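Local coordinates for cycloalternan-forming enzyme (Listeria monocytogenes serovar 1/2a, PDB 5F7U), which is a large multidomain protein of the glycoside hydrolase family 31 type, with a TIM barrel flanked by beta-rich domains and a family 6 carbohydrate-binding module, at residues A[116-128]-A[135-147]. The protein carries 1 engineered substitution. Numbering follows the deposited sequence. Where two conformers were deposited one is given.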
loop_
_atom_site.group_PDB
_atom_site.type_symbol
_atom_site.label_atom_id
_atom_site.label_comp_id
_atom_site.label_asym_id
_atom_site.label_seq_id
_atom_site.Cartn_x
_atom_site.Cartn_y
_atom_site.Cartn_z
ATOM N N THR A 116 37.919 -8.778 6.722
ATOM C CA THR A 116 37.585 -7.364 6.676
ATOM C C THR A 116 37.495 -6.717 8.059
ATOM O O THR A 116 37.405 -7.405 9.082
ATOM C CB THR A 116 36.223 -7.191 5.978
ATOM O OG1 THR A 116 35.259 -8.021 6.647
ATOM C CG2 THR A 116 36.307 -7.610 4.498
ATOM N N ASP A 117 37.535 -5.386 8.073
ATOM C CA ASP A 117 37.149 -4.612 9.242
ATOM C C ASP A 117 36.600 -3.271 8.790
ATOM O O ASP A 117 36.788 -2.873 7.634
ATOM C CB ASP A 117 38.329 -4.437 10.234
ATOM C CG ASP A 117 37.865 -4.278 11.690
ATOM O OD1 ASP A 117 36.673 -4.011 11.964
ATOM O OD2 ASP A 117 38.724 -4.420 12.587
ATOM N N TRP A 118 35.891 -2.601 9.695
ATOM C CA TRP A 118 35.284 -1.301 9.408
ATOM C C TRP A 118 36.299 -0.171 9.332
ATOM O O TRP A 118 37.230 -0.095 10.144
ATOM C CB TRP A 118 34.187 -0.992 10.446
ATOM C CG TRP A 118 32.981 -1.861 10.250
ATOM C CD1 TRP A 118 32.666 -3.008 10.931
ATOM C CD2 TRP A 118 31.960 -1.676 9.277
ATOM N NE1 TRP A 118 31.489 -3.543 10.439
ATOM C CE2 TRP A 118 31.046 -2.757 9.412
ATOM C CE3 TRP A 118 31.739 -0.715 8.273
ATOM C CZ2 TRP A 118 29.905 -2.882 8.611
ATOM C CZ3 TRP A 118 30.601 -0.844 7.454
ATOM C CH2 TRP A 118 29.695 -1.925 7.640
ATOM N N GLU A 119 36.101 0.696 8.338
ATOM C CA GLU A 119 36.807 1.973 8.223
ATOM C C GLU A 119 35.722 3.032 8.118
ATOM O O GLU A 119 34.680 2.796 7.484
ATOM C CB GLU A 119 37.673 2.005 6.973
ATOM C CG GLU A 119 38.787 0.960 6.968
ATOM C CD GLU A 119 39.628 0.968 5.705
ATOM O OE1 GLU A 119 39.282 1.648 4.704
ATOM O OE2 GLU A 119 40.654 0.263 5.712
ATOM N N TYR A 120 35.937 4.176 8.761
ATOM C CA TYR A 120 34.925 5.231 8.788
ATOM C C TYR A 120 35.515 6.531 8.308
ATOM O O TYR A 120 36.714 6.708 8.333
ATOM C CB TYR A 120 34.358 5.434 10.197
ATOM C CG TYR A 120 33.698 4.214 10.792
ATOM C CD1 TYR A 120 32.332 3.974 10.576
ATOM C CD2 TYR A 120 34.426 3.309 11.593
ATOM C CE1 TYR A 120 31.704 2.860 11.126
ATOM C CE2 TYR A 120 33.807 2.185 12.139
ATOM C CZ TYR A 120 32.449 1.979 11.900
ATOM O OH TYR A 120 31.824 0.874 12.441
ATOM N N VAL A 121 34.650 7.428 7.846
ATOM C CA VAL A 121 35.059 8.797 7.537
ATOM C C VAL A 121 35.508 9.440 8.849
ATOM O O VAL A 121 34.808 9.337 9.867
ATOM C CB VAL A 121 33.898 9.605 6.895
ATOM C CG1 VAL A 121 34.262 11.074 6.779
ATOM C CG2 VAL A 121 33.553 9.046 5.519
ATOM N N GLN A 122 36.676 10.083 8.817
ATOM C CA GLN A 122 37.151 10.883 9.943
ATOM C C GLN A 122 36.767 12.352 9.730
ATOM O O GLN A 122 35.715 12.777 10.211
ATOM C CB GLN A 122 38.659 10.684 10.180
ATOM C CG GLN A 122 39.287 11.575 11.266
ATOM C CD GLN A 122 38.585 11.486 12.610
ATOM O OE1 GLN A 122 38.269 10.390 13.089
ATOM N NE2 GLN A 122 38.352 12.646 13.246
ATOM N N ASP A 123 37.599 13.099 8.992
ATOM C CA ASP A 123 37.398 14.529 8.753
ATOM C C ASP A 123 37.179 14.876 7.287
ATOM O O ASP A 123 37.636 14.159 6.398
ATOM C CB ASP A 123 38.633 15.321 9.226
ATOM C CG ASP A 123 38.888 15.188 10.716
ATOM O OD1 ASP A 123 37.974 14.849 11.477
ATOM O OD2 ASP A 123 40.034 15.432 11.140
ATOM N N VAL A 124 36.510 16.005 7.053
ATOM C CA VAL A 124 36.528 16.672 5.737
ATOM C C VAL A 124 37.813 17.495 5.670
ATOM O O VAL A 124 38.019 18.382 6.504
ATOM C CB VAL A 124 35.302 17.596 5.543
ATOM C CG1 VAL A 124 35.360 18.323 4.197
ATOM C CG2 VAL A 124 34.007 16.792 5.665
ATOM N N THR A 125 38.678 17.194 4.702
ATOM C CA THR A 125 39.926 17.928 4.542
ATOM C C THR A 125 39.816 19.056 3.522
ATOM O O THR A 125 40.537 20.048 3.621
ATOM C CB THR A 125 41.113 17.006 4.185
ATOM O OG1 THR A 125 40.840 16.325 2.962
ATOM C CG2 THR A 125 41.328 15.985 5.263
ATOM N N SER A 126 38.923 18.900 2.549
ATOM C CA SER A 126 38.647 19.966 1.590
ATOM C C SER A 126 37.303 19.764 0.910
ATOM O O SER A 126 36.774 18.641 0.838
ATOM C CB SER A 126 39.773 20.113 0.551
ATOM O OG SER A 126 39.800 19.031 -0.369
ATOM N N VAL A 127 36.768 20.879 0.420
ATOM C CA VAL A 127 35.481 20.934 -0.261
ATOM C C VAL A 127 35.763 21.448 -1.678
ATOM O O VAL A 127 36.429 22.469 -1.847
ATOM C CB VAL A 127 34.511 21.910 0.470
ATOM C CG1 VAL A 127 33.176 22.034 -0.259
ATOM C CG2 VAL A 127 34.286 21.481 1.910
ATOM N N VAL A 128 35.274 20.730 -2.684
ATOM C CA VAL A 128 35.409 21.151 -4.081
ATOM C C VAL A 128 33.992 21.311 -4.652
ATOM O O VAL A 128 33.229 20.349 -4.722
ATOM C CB VAL A 128 36.216 20.125 -4.912
ATOM C CG1 VAL A 128 36.326 20.589 -6.354
ATOM C CG2 VAL A 128 37.609 19.904 -4.320
ATOM N N THR A 135 32.159 17.903 -3.952
ATOM C CA THR A 135 32.968 16.795 -3.439
ATOM C C THR A 135 33.479 17.153 -2.063
ATOM O O THR A 135 34.081 18.220 -1.877
ATOM C CB THR A 135 34.194 16.553 -4.343
ATOM O OG1 THR A 135 33.741 16.293 -5.675
ATOM C CG2 THR A 135 35.083 15.389 -3.828
ATOM N N LEU A 136 33.287 16.250 -1.107
ATOM C CA LEU A 136 33.953 16.389 0.188
ATOM C C LEU A 136 35.098 15.389 0.216
ATOM O O LEU A 136 34.866 14.188 0.193
ATOM C CB LEU A 136 32.964 16.121 1.334
ATOM C CG LEU A 136 31.638 16.903 1.348
ATOM C CD1 LEU A 136 30.795 16.506 2.561
ATOM C CD2 LEU A 136 31.861 18.405 1.357
ATOM N N ASN A 137 36.330 15.893 0.210
ATOM C CA ASN A 137 37.510 15.040 0.328
ATOM C C ASN A 137 37.712 14.718 1.791
ATOM O O ASN A 137 37.728 15.629 2.630
ATOM C CB ASN A 137 38.722 15.741 -0.277
ATOM C CG ASN A 137 38.622 15.850 -1.786
ATOM O OD1 ASN A 137 38.559 14.839 -2.483
ATOM N ND2 ASN A 137 38.624 17.064 -2.291
ATOM N N MET A 138 37.876 13.434 2.100
ATOM C CA MET A 138 37.862 12.985 3.482
ATOM C C MET A 138 39.078 12.168 3.880
ATOM O O MET A 138 39.739 11.563 3.029
ATOM C CB MET A 138 36.595 12.171 3.738
ATOM C CG MET A 138 35.340 13.011 3.671
ATOM S SD MET A 138 33.867 12.018 3.421
ATOM C CE MET A 138 32.658 13.162 4.079
ATOM N N THR A 139 39.371 12.173 5.179
ATOM C CA THR A 139 40.318 11.208 5.762
ATOM C C THR A 139 39.505 10.043 6.313
ATOM O O THR A 139 38.285 10.147 6.470
ATOM C CB THR A 139 41.192 11.797 6.868
ATOM O OG1 THR A 139 40.368 12.513 7.794
ATOM C CG2 THR A 139 42.233 12.720 6.265
ATOM N N ALA A 140 40.181 8.932 6.571
ATOM C CA ALA A 140 39.556 7.729 7.105
ATOM C C ALA A 140 40.143 7.401 8.477
ATOM O O ALA A 140 41.290 7.745 8.787
ATOM C CB ALA A 140 39.745 6.565 6.142
ATOM N N THR A 141 39.356 6.724 9.297
ATOM C CA THR A 141 39.788 6.352 10.651
ATOM C C THR A 141 40.858 5.252 10.677
ATOM O O THR A 141 41.600 5.140 11.644
ATOM C CB THR A 141 38.609 5.874 11.503
ATOM O OG1 THR A 141 37.978 4.766 10.854
ATOM C CG2 THR A 141 37.604 6.972 11.730
ATOM N N ALA A 142 40.903 4.438 9.622
ATOM C CA ALA A 142 41.860 3.347 9.465
ATOM C C ALA A 142 42.065 3.105 7.984
ATOM O O ALA A 142 41.238 3.521 7.169
ATOM C CB ALA A 142 41.353 2.074 10.148
ATOM N N GLY A 143 43.151 2.422 7.631
ATOM C CA GLY A 143 43.407 2.087 6.233
ATOM C C GLY A 143 44.036 3.225 5.455
ATOM O O GLY A 143 44.218 4.325 5.982
ATOM N N ASP A 144 44.343 2.968 4.189
ATOM C CA ASP A 144 45.045 3.945 3.344
ATOM C C ASP A 144 44.203 4.541 2.204
ATOM O O ASP A 144 44.754 5.062 1.231
ATOM C CB ASP A 144 46.353 3.349 2.807
ATOM C CG ASP A 144 46.137 2.069 2.001
ATOM O OD1 ASP A 144 44.988 1.782 1.560
ATOM O OD2 ASP A 144 47.138 1.329 1.822
ATOM N N PHE A 145 42.873 4.480 2.314
ATOM C CA PHE A 145 42.023 5.048 1.264
ATOM C C PHE A 145 41.965 6.571 1.367
ATOM O O PHE A 145 42.245 7.122 2.423
ATOM C CB PHE A 145 40.583 4.517 1.367
ATOM C CG PHE A 145 40.409 3.057 1.022
ATOM C CD1 PHE A 145 41.421 2.300 0.419
ATOM C CD2 PHE A 145 39.180 2.441 1.273
ATOM C CE1 PHE A 145 41.219 0.947 0.110
ATOM C CE2 PHE A 145 38.972 1.101 0.953
ATOM C CZ PHE A 145 39.993 0.351 0.383
ATOM N N SER A 146 41.600 7.231 0.266
ATOM C CA SER A 146 41.280 8.661 0.269
ATOM C C SER A 146 39.816 8.863 -0.115
ATOM O O SER A 146 39.518 9.183 -1.276
ATOM C CB SER A 146 42.195 9.428 -0.682
ATOM O OG SER A 146 43.550 9.208 -0.350
ATOM N N PRO A 147 38.891 8.666 0.849
ATOM C CA PRO A 147 37.451 8.730 0.512
ATOM C C PRO A 147 36.957 10.074 -0.005
ATOM O O PRO A 147 37.510 11.126 0.330
ATOM C CB PRO A 147 36.733 8.365 1.805
ATOM C CG PRO A 147 37.750 8.351 2.878
ATOM C CD PRO A 147 39.113 8.364 2.281
HETATM O O HOH W 1 41.084 3.779 4.402
HETATM O O HOH W 2 42.058 0.521 3.265
HETATM O O HOH W 3 41.931 13.641 9.636
#
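Val128 and Thr135 exchange backbone bonds in both directions near the turn of an antiparallel hairpin (Val128 N to Thr135 O, 2.9 Å), and Ser126 O receives Asn137 N further along. Asn137 O takes Thr125 N at 2.8 Å and, weakly, Ser126 N, making a classic bulge. Between the side chains, Asn137 ND2 donates to Ser126 OG (3.0 Å), the hydroxyl lying 20° out of the amide plane; OD1 of the same amide is held by Lys148. A second register slip puts Gln122 N on Thr139 O and Thr139 N on Asp123 O. There Thr139 OG1, set between its own N and carbonyl carbon (chi1 48°), accepts Asp123 N at 3.1 Å and shares a water with Asp123 OD2. Thr141 repeats the device: OG1 takes Tyr120 N (3.0 Å) at the edge of the tyrosine ring, while Thr141 N binds Tyr120 O. Beyond it, the carboxylate of the buried Glu119 salt-bridges Lys88 through OE2, which also accepts a water, and takes Trp227 NE1 on OE1. Another water donates to OE1 and to Ala142 O, and accepts Phe145 N. On the apolar face, Val127 CG2 lies beside Leu136 CD2 (4.0 Å), with Val124 and Met138 on the same side. The whole is a twice-bulged beta hairpin, flanked antiparallel by strands 214-229 and 148-153, in the beta-rich N-terminal part of this family 31 protein.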